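Local coordinates for assemblin (Human herpesvirus 3, PDB 1VZV), which is a herpesviral serine protease, active as a dimer, that probably cleaves the scaffold assembly protein during maturation of the viral capsid, at residues K35-R43 with F127-V135; C46-I54 with F62-P70. All coordinates share one frame; numbering follows the deposited sequence.

Interaction 1: K35-R43 with F127-V135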
ATOM      1  N   LYS A  35     -23.225  -0.274 -21.294  1.00 25.00           N
ATOM      2  CA  LYS A  35     -23.260  -0.013 -19.863  1.00 25.00           C
ATOM      3  C   LYS A  35     -21.845  -0.152 -19.284  1.00 25.00           C
ATOM      4  O   LYS A  35     -21.350  -1.259 -19.078  1.00 25.00           O
ATOM      5  CB  LYS A  35     -24.203  -0.980 -19.196  1.00 25.00           C
ATOM      6  N   ILE A  36     -21.220   0.999 -19.046  1.00 25.00           N
ATOM      7  CA  ILE A  36     -19.861   1.120 -18.541  1.00 25.00           C
ATOM      8  C   ILE A  36     -19.656   0.577 -17.150  1.00 25.00           C
ATOM      9  O   ILE A  36     -20.374   0.950 -16.224  1.00 25.00           O
ATOM     10  CB  ILE A  36     -19.443   2.574 -18.551  1.00 25.00           C
ATOM     11  CG1 ILE A  36     -19.562   3.112 -19.969  1.00 25.00           C
ATOM     12  CG2 ILE A  36     -18.030   2.718 -18.068  1.00 25.00           C
ATOM     13  CD1 ILE A  36     -19.102   4.534 -20.094  1.00 25.00           C
ATOM     14  N   PRO A  37     -18.649  -0.293 -16.981  1.00 25.00           N
ATOM     15  CA  PRO A  37     -18.304  -0.924 -15.711  1.00 25.00           C
ATOM     16  C   PRO A  37     -17.161  -0.285 -14.921  1.00 25.00           C
ATOM     17  O   PRO A  37     -16.286   0.387 -15.462  1.00 25.00           O
ATOM     18  CB  PRO A  37     -17.961  -2.340 -16.142  1.00 25.00           C
ATOM     19  CG  PRO A  37     -17.198  -2.095 -17.396  1.00 25.00           C
ATOM     20  CD  PRO A  37     -17.994  -0.998 -18.098  1.00 25.00           C
ATOM     21  N   ILE A  38     -17.168  -0.571 -13.628  1.00 25.00           N
ATOM     22  CA  ILE A  38     -16.187  -0.068 -12.690  1.00 25.00           C
ATOM     23  C   ILE A  38     -15.374  -1.231 -12.126  1.00 25.00           C
ATOM     24  O   ILE A  38     -15.902  -2.120 -11.470  1.00 25.00           O
ATOM     25  CB  ILE A  38     -16.908   0.719 -11.548  1.00 25.00           C
ATOM     26  CG1 ILE A  38     -17.139   2.156 -11.984  1.00 25.00           C
ATOM     27  CG2 ILE A  38     -16.143   0.676 -10.235  1.00 25.00           C
ATOM     28  CD1 ILE A  38     -17.705   3.017 -10.903  1.00 25.00           C
ATOM     29  N   ASN A  39     -14.097  -1.273 -12.441  1.00 25.00           N
ATOM     30  CA  ASN A  39     -13.273  -2.329 -11.898  1.00 25.00           C
ATOM     31  C   ASN A  39     -12.123  -1.673 -11.158  1.00 25.00           C
ATOM     32  O   ASN A  39     -11.982  -0.452 -11.190  1.00 25.00           O
ATOM     33  CB  ASN A  39     -12.813  -3.327 -12.982  1.00 25.00           C
ATOM     34  CG  ASN A  39     -11.835  -2.737 -13.977  1.00 25.00           C
ATOM     35  OD1 ASN A  39     -11.059  -1.837 -13.652  1.00 25.00           O
ATOM     36  ND2 ASN A  39     -11.842  -3.273 -15.201  1.00 25.00           N
ATOM     37  N   ILE A  40     -11.307  -2.474 -10.494  1.00 25.00           N
ATOM     38  CA  ILE A  40     -10.181  -1.981  -9.713  1.00 25.00           C
ATOM     39  C   ILE A  40      -8.867  -2.274 -10.440  1.00 25.00           C
ATOM     40  O   ILE A  40      -8.683  -3.372 -10.908  1.00 25.00           O
ATOM     41  CB  ILE A  40     -10.163  -2.716  -8.346  1.00 25.00           C
ATOM     42  CG1 ILE A  40     -11.446  -2.453  -7.563  1.00 25.00           C
ATOM     43  CG2 ILE A  40      -8.896  -2.388  -7.562  1.00 25.00           C
ATOM     44  CD1 ILE A  40     -11.558  -3.299  -6.347  1.00 25.00           C
ATOM     45  N   ASP A  41      -7.972  -1.299 -10.548  1.00 25.00           N
ATOM     46  CA  ASP A  41      -6.658  -1.488 -11.185  1.00 25.00           C
ATOM     47  C   ASP A  41      -6.755  -1.747 -12.690  1.00 25.00           C
ATOM     48  O   ASP A  41      -5.759  -2.123 -13.327  1.00 25.00           O
ATOM     49  CB  ASP A  41      -5.909  -2.659 -10.482  1.00 25.00           C
ATOM     50  CG  ASP A  41      -4.434  -2.874 -10.986  1.00 25.00           C
ATOM     51  OD1 ASP A  41      -3.678  -1.873 -11.038  1.00 25.00           O
ATOM     52  OD2 ASP A  41      -4.020  -4.046 -11.277  1.00 25.00           O
ATOM     53  N   HIS A  42      -7.924  -1.472 -13.271  1.00 25.00           N
ATOM     54  CA  HIS A  42      -8.188  -1.720 -14.708  1.00 25.00           C
ATOM     55  C   HIS A  42      -8.305  -3.222 -14.995  1.00 25.00           C
ATOM     56  O   HIS A  42      -8.315  -3.639 -16.148  1.00 25.00           O
ATOM     57  CB  HIS A  42      -7.137  -1.108 -15.633  1.00 25.00           C
ATOM     58  CG  HIS A  42      -7.152   0.381 -15.674  1.00 25.00           C
ATOM     59  ND1 HIS A  42      -8.026   1.129 -16.426  1.00 25.00           N
ATOM     60  CD2 HIS A  42      -6.339   1.279 -15.064  1.00 25.00           C
ATOM     61  CE1 HIS A  42      -7.721   2.426 -16.251  1.00 25.00           C
ATOM     62  NE2 HIS A  42      -6.699   2.574 -15.430  1.00 25.00           N
ATOM     63  N   ARG A  43      -8.425  -4.016 -13.930  1.00 25.00           N
ATOM     64  CA  ARG A  43      -8.569  -5.457 -14.001  1.00 25.00           C
ATOM     65  C   ARG A  43      -9.932  -5.882 -14.519  1.00 25.00           C
ATOM     66  O   ARG A  43     -10.927  -5.839 -13.815  1.00 25.00           O
ATOM     67  CB  ARG A  43      -8.330  -6.090 -12.630  1.00 25.00           C
ATOM     68  CG  ARG A  43      -6.875  -6.160 -12.226  1.00 25.00           C
ATOM     69  CD  ARG A  43      -6.109  -7.118 -13.123  1.00 25.00           C
ATOM     70  NE  ARG A  43      -6.146  -8.500 -12.645  1.00 25.00           N
ATOM     71  CZ  ARG A  43      -5.263  -9.014 -11.785  1.00 25.00           C
ATOM     72  NH1 ARG A  43      -4.268  -8.242 -11.321  1.00 25.00           N
ATOM     73  NH2 ARG A  43      -5.362 -10.292 -11.391  1.00 25.00           N
ATOM     74  N   PHE A 127     -16.988   4.359 -23.708  1.00 25.00           N
ATOM     75  CA  PHE A 127     -15.732   4.763 -23.053  1.00 25.00           C
ATOM     76  C   PHE A 127     -14.846   3.546 -22.916  1.00 25.00           C
ATOM     77  O   PHE A 127     -13.755   3.523 -23.479  1.00 25.00           O
ATOM     78  CB  PHE A 127     -16.017   5.407 -21.713  1.00 25.00           C
ATOM     79  CG  PHE A 127     -16.296   6.883 -21.804  1.00 25.00           C
ATOM     80  CD1 PHE A 127     -15.502   7.707 -22.606  1.00 25.00           C
ATOM     81  CD2 PHE A 127     -17.340   7.463 -21.082  1.00 25.00           C
ATOM     82  CE1 PHE A 127     -15.748   9.089 -22.682  1.00 25.00           C
ATOM     83  CE2 PHE A 127     -17.584   8.831 -21.158  1.00 25.00           C
ATOM     84  CZ  PHE A 127     -16.784   9.644 -21.959  1.00 25.00           C
ATOM     85  N   THR A 128     -15.362   2.537 -22.209  1.00 25.00           N
ATOM     86  CA  THR A 128     -14.739   1.229 -21.928  1.00 25.00           C
ATOM     87  C   THR A 128     -14.962   0.912 -20.448  1.00 25.00           C
ATOM     88  O   THR A 128     -15.951   0.244 -20.106  1.00 25.00           O
ATOM     89  CB  THR A 128     -13.245   1.105 -22.358  1.00 25.00           C
ATOM     90  OG1 THR A 128     -13.175   0.998 -23.782  1.00 25.00           O
ATOM     91  CG2 THR A 128     -12.625  -0.141 -21.807  1.00 25.00           C
ATOM     92  N   HIS A 129     -14.112   1.443 -19.568  1.00 25.00           N
ATOM     93  CA  HIS A 129     -14.300   1.206 -18.144  1.00 25.00           C
ATOM     94  C   HIS A 129     -13.619   2.267 -17.281  1.00 25.00           C
ATOM     95  O   HIS A 129     -12.689   2.939 -17.742  1.00 25.00           O
ATOM     96  CB  HIS A 129     -13.821  -0.188 -17.760  1.00 25.00           C
ATOM     97  CG  HIS A 129     -12.339  -0.317 -17.742  1.00 25.00           C
ATOM     98  ND1 HIS A 129     -11.597  -0.477 -16.596  1.00 25.00           N
ATOM     99  CD2 HIS A 129     -11.443  -0.219 -18.749  1.00 25.00           C
ATOM    100  CE1 HIS A 129     -10.316  -0.459 -16.927  1.00 25.00           C
ATOM    101  NE2 HIS A 129     -10.172  -0.305 -18.224  1.00 25.00           N
ATOM    102  N   VAL A 130     -14.147   2.427 -16.061  1.00 25.00           N
ATOM    103  CA  VAL A 130     -13.695   3.369 -15.030  1.00 25.00           C
ATOM    104  C   VAL A 130     -12.899   2.566 -13.991  1.00 25.00           C
ATOM    105  O   VAL A 130     -13.443   1.626 -13.410  1.00 25.00           O
ATOM    106  CB  VAL A 130     -14.934   3.980 -14.298  1.00 25.00           C
ATOM    107  CG1 VAL A 130     -14.522   4.678 -13.020  1.00 25.00           C
ATOM    108  CG2 VAL A 130     -15.702   4.929 -15.235  1.00 25.00           C
ATOM    109  N   ALA A 131     -11.644   2.932 -13.725  1.00 25.00           N
ATOM    110  CA  ALA A 131     -10.827   2.211 -12.759  1.00 25.00           C
ATOM    111  C   ALA A 131     -10.728   2.951 -11.426  1.00 25.00           C
ATOM    112  O   ALA A 131     -10.775   4.170 -11.380  1.00 25.00           O
ATOM    113  CB  ALA A 131      -9.476   2.004 -13.318  1.00 25.00           C
ATOM    114  N   LEU A 132     -10.685   2.216 -10.329  1.00 25.00           N
ATOM    115  CA  LEU A 132     -10.528   2.842  -9.026  1.00 25.00           C
ATOM    116  C   LEU A 132      -9.029   2.676  -8.724  1.00 25.00           C
ATOM    117  O   LEU A 132      -8.463   1.630  -9.016  1.00 25.00           O
ATOM    118  CB  LEU A 132     -11.401   2.142  -7.966  1.00 25.00           C
ATOM    119  CG  LEU A 132     -12.940   2.233  -8.021  1.00 25.00           C
ATOM    120  CD1 LEU A 132     -13.503   1.486  -6.842  1.00 25.00           C
ATOM    121  CD2 LEU A 132     -13.440   3.673  -8.032  1.00 25.00           C
ATOM    122  N   CYS A 133      -8.390   3.668  -8.116  1.00 25.00           N
ATOM    123  CA  CYS A 133      -6.956   3.581  -7.875  1.00 25.00           C
ATOM    124  C   CYS A 133      -6.501   4.632  -6.863  1.00 25.00           C
ATOM    125  O   CYS A 133      -7.320   5.385  -6.383  1.00 25.00           O
ATOM    126  CB  CYS A 133      -6.281   3.852  -9.219  1.00 25.00           C
ATOM    127  SG  CYS A 133      -6.972   5.328 -10.088  1.00 25.00           S
ATOM    128  N   VAL A 134      -5.208   4.690  -6.532  1.00 25.00           N
ATOM    129  CA  VAL A 134      -4.717   5.717  -5.609  1.00 25.00           C
ATOM    130  C   VAL A 134      -4.902   7.073  -6.282  1.00 25.00           C
ATOM    131  O   VAL A 134      -5.778   7.848  -5.902  1.00 25.00           O
ATOM    132  CB  VAL A 134      -3.251   5.527  -5.255  1.00 25.00           C
ATOM    133  CG1 VAL A 134      -2.711   6.721  -4.480  1.00 25.00           C
ATOM    134  CG2 VAL A 134      -3.120   4.312  -4.420  1.00 25.00           C
ATOM    135  N   VAL A 135      -4.087   7.378  -7.281  1.00 25.00           N
ATOM    136  CA  VAL A 135      -4.248   8.639  -7.984  1.00 25.00           C
ATOM    137  C   VAL A 135      -4.211   8.368  -9.462  1.00 25.00           C
ATOM    138  O   VAL A 135      -3.531   7.450  -9.915  1.00 25.00           O
ATOM    139  CB  VAL A 135      -3.195   9.656  -7.612  1.00 25.00           C
ATOM    140  CG1 VAL A 135      -2.926   9.580  -6.111  1.00 25.00           C
ATOM    141  CG2 VAL A 135      -1.948   9.491  -8.467  1.00 25.00           C
TER
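Two histidines of the Ser-His-His catalytic triad that marks herpesvirus assemblins, His42 and His129, meet where parallel strands 37-40 and 129-133 pair as neighbours in the mixed sheet. Val130 N binds Pro37 O (3.0 Å), Asn39 takes Val130 O with its N and gives its O to Leu132 N, and a weak bond from Asp41 N to Leu132 O ends the ladder. A type I' turn over Ile40-Arg43 then brings His42 back over Ala131. The turn also exposes Asp41 to the second subunit, whose His81 bonds to its carboxylate.

The side chains of Ile38, Val130 and Leu132 share one face; Ile38 CG1 lies alongside Val130 CB at 3.7 Å. At the entry, Ile36 CD1 reaches the edge of the Phe127 ring, CD2 at 3.6 Å. Asn39 and Ala131 point to the opposite face, where the two histidines meet. His129 CG sits between its own N and carbonyl carbon (chi1 74°), which swings the ring back toward Asn39 and His42; the Asn39 amide is turned 51° from it, with ND2 3.1 Å from His129 ND1. The two imidazoles meet rim to rim, planes 83° apart, and His42 reaches on to Ser110, the third triad member. Ala131 CB lies over one face of the His42 ring in a CH-pi contact, 3.4 Å from its centroid.

Interaction 2: C46-I54 with F62-P70; sequences CVVGEVIAI and FFLGIVRCP
An antiparallel beta-hairpin pairing, buried in the middle of the sheet, joins strands 47-56 and 61-67. Glu50 and Ile66 form a hydrogen-bonded pair in which Ile66 N reaches Glu50 O at 3.1 Å; the N-H points almost straight at the oxygen (171°) but comes from above the carbonyl plane. Further on, Leu64 N binds Ala53 O at 2.9 Å. Between these pairs the register slips by one residue: Ile52 and Ala53 both face Leu64, a classic beta bulge, and Leu64 O receives Ile52 N at 3.0 Å and, weakly, Ala53 N at 3.4 Å. Gly65 faces Val51 in a non-hydrogen-bonded pair, CA to CA 3.8 Å.

Val51, Ile54, Phe63 and Val67 share one face, on which Phe63 and Val67 also touch Ile38 of strand 37-40. Val51 CG2, anti to its carbonyl carbon, is directed at the Phe63 ring, which it meets obliquely at CD2, while Ile54 CG1 packs against Phe63 CB. The bulge turns Ile52 so that CG2 touches Ile66 CG2 (3.7 Å), the two chains crossing at a slant; helix 161-173 covers this side, with Val171 against both Ile52 and Leu64. The Glu50 carboxylate, also on this side, bonds to Tyr174. Toward the other end, Val48 CG2 lies beside Val67 CG1, both pointing the same way, and Val48 CB meets Cys69 CB at 3.9 Å, where Cys69 occupies the N-cap position of helix 70-79.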
ATOM      1  N   CYS A  46     -11.657  -8.036 -12.521  1.00 25.00           N
ATOM      2  CA  CYS A  46     -11.985  -7.483 -11.219  1.00 25.00           C
ATOM      3  C   CYS A  46     -12.897  -6.262 -11.278  1.00 25.00           C
ATOM      4  O   CYS A  46     -12.478  -5.154 -10.980  1.00 25.00           O
ATOM      5  CB  CYS A  46     -10.712  -7.173 -10.441  1.00 25.00           C
ATOM      6  SG  CYS A  46     -11.076  -6.818  -8.727  1.00 25.00           S
ATOM      7  N   VAL A  47     -14.143  -6.490 -11.692  1.00 25.00           N
ATOM      8  CA  VAL A  47     -15.183  -5.467 -11.823  1.00 25.00           C
ATOM      9  C   VAL A  47     -15.984  -5.590 -10.551  1.00 25.00           C
ATOM     10  O   VAL A  47     -16.265  -6.701 -10.112  1.00 25.00           O
ATOM     11  CB  VAL A  47     -16.092  -5.749 -13.040  1.00 25.00           C
ATOM     12  CG1 VAL A  47     -17.249  -4.784 -13.078  1.00 25.00           C
ATOM     13  CG2 VAL A  47     -15.284  -5.667 -14.337  1.00 25.00           C
ATOM     14  N   VAL A  48     -16.352  -4.453  -9.971  1.00 25.00           N
ATOM     15  CA  VAL A  48     -17.081  -4.420  -8.700  1.00 25.00           C
ATOM     16  C   VAL A  48     -18.295  -3.494  -8.659  1.00 25.00           C
ATOM     17  O   VAL A  48     -18.810  -3.198  -7.572  1.00 25.00           O
ATOM     18  CB  VAL A  48     -16.145  -3.967  -7.563  1.00 25.00           C
ATOM     19  CG1 VAL A  48     -15.088  -5.023  -7.292  1.00 25.00           C
ATOM     20  CG2 VAL A  48     -15.492  -2.643  -7.937  1.00 25.00           C
ATOM     21  N   GLY A  49     -18.746  -3.034  -9.819  1.00 25.00           N
ATOM     22  CA  GLY A  49     -19.881  -2.141  -9.858  1.00 25.00           C
ATOM     23  C   GLY A  49     -20.020  -1.666 -11.277  1.00 25.00           C
ATOM     24  O   GLY A  49     -19.383  -2.238 -12.173  1.00 25.00           O
ATOM     25  N   GLU A  50     -20.857  -0.654 -11.503  1.00 25.00           N
ATOM     26  CA  GLU A  50     -21.057  -0.110 -12.846  1.00 25.00           C
ATOM     27  C   GLU A  50     -21.550   1.338 -12.824  1.00 25.00           C
ATOM     28  O   GLU A  50     -22.430   1.696 -12.022  1.00 25.00           O
ATOM     29  CB  GLU A  50     -22.043  -0.972 -13.652  1.00 25.00           C
ATOM     30  CG  GLU A  50     -23.540  -0.775 -13.317  1.00 25.00           C
ATOM     31  CD  GLU A  50     -24.473  -1.302 -14.413  1.00 25.00           C
ATOM     32  OE1 GLU A  50     -24.254  -0.991 -15.600  1.00 25.00           O
ATOM     33  OE2 GLU A  50     -25.425  -2.031 -14.087  1.00 25.00           O
ATOM     34  N   VAL A  51     -20.957   2.169 -13.682  1.00 25.00           N
ATOM     35  CA  VAL A  51     -21.342   3.580 -13.823  1.00 25.00           C
ATOM     36  C   VAL A  51     -22.840   3.622 -14.182  1.00 25.00           C
ATOM     37  O   VAL A  51     -23.234   3.116 -15.234  1.00 25.00           O
ATOM     38  CB  VAL A  51     -20.524   4.267 -14.982  1.00 25.00           C
ATOM     39  CG1 VAL A  51     -21.276   5.459 -15.569  1.00 25.00           C
ATOM     40  CG2 VAL A  51     -19.180   4.732 -14.474  1.00 25.00           C
ATOM     41  N   ILE A  52     -23.668   4.212 -13.325  1.00 25.00           N
ATOM     42  CA  ILE A  52     -25.088   4.273 -13.634  1.00 25.00           C
ATOM     43  C   ILE A  52     -25.478   5.495 -14.450  1.00 25.00           C
ATOM     44  O   ILE A  52     -26.588   5.545 -14.952  1.00 25.00           O
ATOM     45  CB  ILE A  52     -25.999   4.133 -12.375  1.00 25.00           C
ATOM     46  CG1 ILE A  52     -26.079   5.431 -11.597  1.00 25.00           C
ATOM     47  CG2 ILE A  52     -25.487   3.026 -11.458  1.00 25.00           C
ATOM     48  CD1 ILE A  52     -26.711   5.253 -10.228  1.00 25.00           C
ATOM     49  N   ALA A  53     -24.561   6.453 -14.610  1.00 25.00           N
ATOM     50  CA  ALA A  53     -24.820   7.678 -15.385  1.00 25.00           C
ATOM     51  C   ALA A  53     -23.624   8.626 -15.474  1.00 25.00           C
ATOM     52  O   ALA A  53     -22.856   8.762 -14.526  1.00 25.00           O
ATOM     53  CB  ALA A  53     -26.015   8.434 -14.809  1.00 25.00           C
ATOM     54  N   ILE A  54     -23.508   9.309 -16.610  1.00 25.00           N
ATOM     55  CA  ILE A  54     -22.427  10.276 -16.877  1.00 25.00           C
ATOM     56  C   ILE A  54     -23.045  11.490 -17.593  1.00 25.00           C
ATOM     57  O   ILE A  54     -23.769  11.319 -18.572  1.00 25.00           O
ATOM     58  CB  ILE A  54     -21.333   9.711 -17.871  1.00 25.00           C
ATOM     59  CG1 ILE A  54     -20.964   8.260 -17.551  1.00 25.00           C
ATOM     60  CG2 ILE A  54     -20.069  10.566 -17.803  1.00 25.00           C
ATOM     61  CD1 ILE A  54     -19.848   7.704 -18.418  1.00 25.00           C
ATOM     62  N   PHE A  62     -19.015  14.344 -15.583  1.00 25.00           N
ATOM     63  CA  PHE A  62     -19.254  14.044 -14.161  1.00 25.00           C
ATOM     64  C   PHE A  62     -20.048  12.746 -14.105  1.00 25.00           C
ATOM     65  O   PHE A  62     -21.058  12.619 -14.791  1.00 25.00           O
ATOM     66  CB  PHE A  62     -20.036  15.170 -13.487  1.00 25.00           C
ATOM     67  CG  PHE A  62     -20.138  15.022 -12.000  1.00 25.00           C
ATOM     68  CD1 PHE A  62     -19.119  15.473 -11.174  1.00 25.00           C
ATOM     69  CD2 PHE A  62     -21.232  14.398 -11.423  1.00 25.00           C
ATOM     70  CE1 PHE A  62     -19.189  15.296  -9.793  1.00 25.00           C
ATOM     71  CE2 PHE A  62     -21.305  14.219 -10.048  1.00 25.00           C
ATOM     72  CZ  PHE A  62     -20.285  14.665  -9.235  1.00 25.00           C
ATOM     73  N   PHE A  63     -19.608  11.785 -13.301  1.00 25.00           N
ATOM     74  CA  PHE A  63     -20.291  10.502 -13.250  1.00 25.00           C
ATOM     75  C   PHE A  63     -20.722  10.069 -11.896  1.00 25.00           C
ATOM     76  O   PHE A  63     -20.229  10.543 -10.891  1.00 25.00           O
ATOM     77  CB  PHE A  63     -19.412   9.389 -13.828  1.00 25.00           C
ATOM     78  CG  PHE A  63     -18.517   8.682 -12.804  1.00 25.00           C
ATOM     79  CD1 PHE A  63     -17.454   9.341 -12.193  1.00 25.00           C
ATOM     80  CD2 PHE A  63     -18.709   7.345 -12.507  1.00 25.00           C
ATOM     81  CE1 PHE A  63     -16.611   8.678 -11.322  1.00 25.00           C
ATOM     82  CE2 PHE A  63     -17.867   6.689 -11.637  1.00 25.00           C
ATOM     83  CZ  PHE A  63     -16.821   7.355 -11.046  1.00 25.00           C
ATOM     84  N   LEU A  64     -21.582   9.073 -11.892  1.00 25.00           N
ATOM     85  CA  LEU A  64     -22.096   8.492 -10.668  1.00 25.00           C
ATOM     86  C   LEU A  64     -22.052   6.989 -10.942  1.00 25.00           C
ATOM     87  O   LEU A  64     -22.262   6.546 -12.071  1.00 25.00           O
ATOM     88  CB  LEU A  64     -23.523   8.996 -10.410  1.00 25.00           C
ATOM     89  CG  LEU A  64     -24.281   8.545  -9.158  1.00 25.00           C
ATOM     90  CD1 LEU A  64     -23.475   8.798  -7.914  1.00 25.00           C
ATOM     91  CD2 LEU A  64     -25.579   9.307  -9.084  1.00 25.00           C
ATOM     92  N   GLY A  65     -21.701   6.200  -9.953  1.00 25.00           N
ATOM     93  CA  GLY A  65     -21.647   4.791 -10.220  1.00 25.00           C
ATOM     94  C   GLY A  65     -22.013   4.039  -8.978  1.00 25.00           C
ATOM     95  O   GLY A  65     -22.120   4.622  -7.890  1.00 25.00           O
ATOM     96  N   ILE A  66     -22.264   2.750  -9.146  1.00 25.00           N
ATOM     97  CA  ILE A  66     -22.591   1.924  -8.012  1.00 25.00           C
ATOM     98  C   ILE A  66     -21.525   0.823  -7.837  1.00 25.00           C
ATOM     99  O   ILE A  66     -21.018   0.252  -8.817  1.00 25.00           O
ATOM    100  CB  ILE A  66     -24.049   1.379  -8.101  1.00 25.00           C
ATOM    101  CG1 ILE A  66     -24.473   0.776  -6.768  1.00 25.00           C
ATOM    102  CG2 ILE A  66     -24.194   0.351  -9.198  1.00 25.00           C
ATOM    103  CD1 ILE A  66     -25.947   0.591  -6.657  1.00 25.00           C
ATOM    104  N   VAL A  67     -21.073   0.672  -6.595  1.00 25.00           N
ATOM    105  CA  VAL A  67     -20.088  -0.331  -6.220  1.00 25.00           C
ATOM    106  C   VAL A  67     -20.795  -1.174  -5.153  1.00 25.00           C
ATOM    107  O   VAL A  67     -20.931  -0.792  -3.991  1.00 25.00           O
ATOM    108  CB  VAL A  67     -18.745   0.320  -5.715  1.00 25.00           C
ATOM    109  CG1 VAL A  67     -17.778  -0.736  -5.177  1.00 25.00           C
ATOM    110  CG2 VAL A  67     -18.083   1.089  -6.856  1.00 25.00           C
ATOM    111  N   ARG A  68     -21.370  -2.268  -5.620  1.00 25.00           N
ATOM    112  CA  ARG A  68     -22.086  -3.197  -4.775  1.00 25.00           C
ATOM    113  C   ARG A  68     -21.411  -4.559  -4.978  1.00 25.00           C
ATOM    114  O   ARG A  68     -21.767  -5.304  -5.890  1.00 25.00           O
ATOM    115  CB  ARG A  68     -23.553  -3.239  -5.210  1.00 25.00           C
ATOM    116  CG  ARG A  68     -24.463  -4.149  -4.394  1.00 25.00           C
ATOM    117  CD  ARG A  68     -25.857  -4.186  -5.033  1.00 25.00           C
ATOM    118  NE  ARG A  68     -26.619  -2.966  -4.786  1.00 25.00           N
ATOM    119  CZ  ARG A  68     -27.656  -2.901  -3.948  1.00 25.00           C
ATOM    120  NH1 ARG A  68     -28.113  -4.017  -3.366  1.00 25.00           N
ATOM    121  NH2 ARG A  68     -28.289  -1.734  -3.743  1.00 25.00           N
ATOM    122  N   CYS A  69     -20.373  -4.825  -4.183  1.00 25.00           N
ATOM    123  CA  CYS A  69     -19.613  -6.083  -4.235  1.00 25.00           C
ATOM    124  C   CYS A  69     -19.398  -6.521  -2.788  1.00 25.00           C
ATOM    125  O   CYS A  69     -18.646  -5.910  -2.042  1.00 25.00           O
ATOM    126  CB  CYS A  69     -18.257  -5.891  -4.963  1.00 25.00           C
ATOM    127  SG  CYS A  69     -17.086  -7.292  -4.785  1.00 25.00           S
ATOM    128  N   PRO A  70     -20.087  -7.570  -2.356  1.00 25.00           N
ATOM    129  CA  PRO A  70     -19.880  -7.973  -0.968  1.00 25.00           C
ATOM    130  C   PRO A  70     -18.453  -8.333  -0.625  1.00 25.00           C
ATOM    131  O   PRO A  70     -18.001  -8.029   0.475  1.00 25.00           O
ATOM    132  CB  PRO A  70     -20.836  -9.159  -0.796  1.00 25.00           C
ATOM    133  CG  PRO A  70     -20.907  -9.752  -2.164  1.00 25.00           C
ATOM    134  CD  PRO A  70     -20.991  -8.497  -3.053  1.00 25.00           C
TER

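From the N terminus, strand 37-40 is the first of the four strands involved and turns at Ile40-Arg43 into strand 47-56, its antiparallel neighbour. Interaction 2 closes a short hairpin loop, with seven residues between its segments. Interaction 1 closes a far longer one of 83 residues, since strand 129-133 returns only after several helices and strand 108-112; interaction 2 lies wholly within that span. The contacts join directly: Ile38 O with Val48 N at 2.8 Å and Ile40 N with Cys46 O at 3.0 Å are probable hydrogen bonds. Together they align four adjacent strands, 129-133, 37-40, 47-56 and 61-67, tying the catalytic histidines to the middle of the sheet.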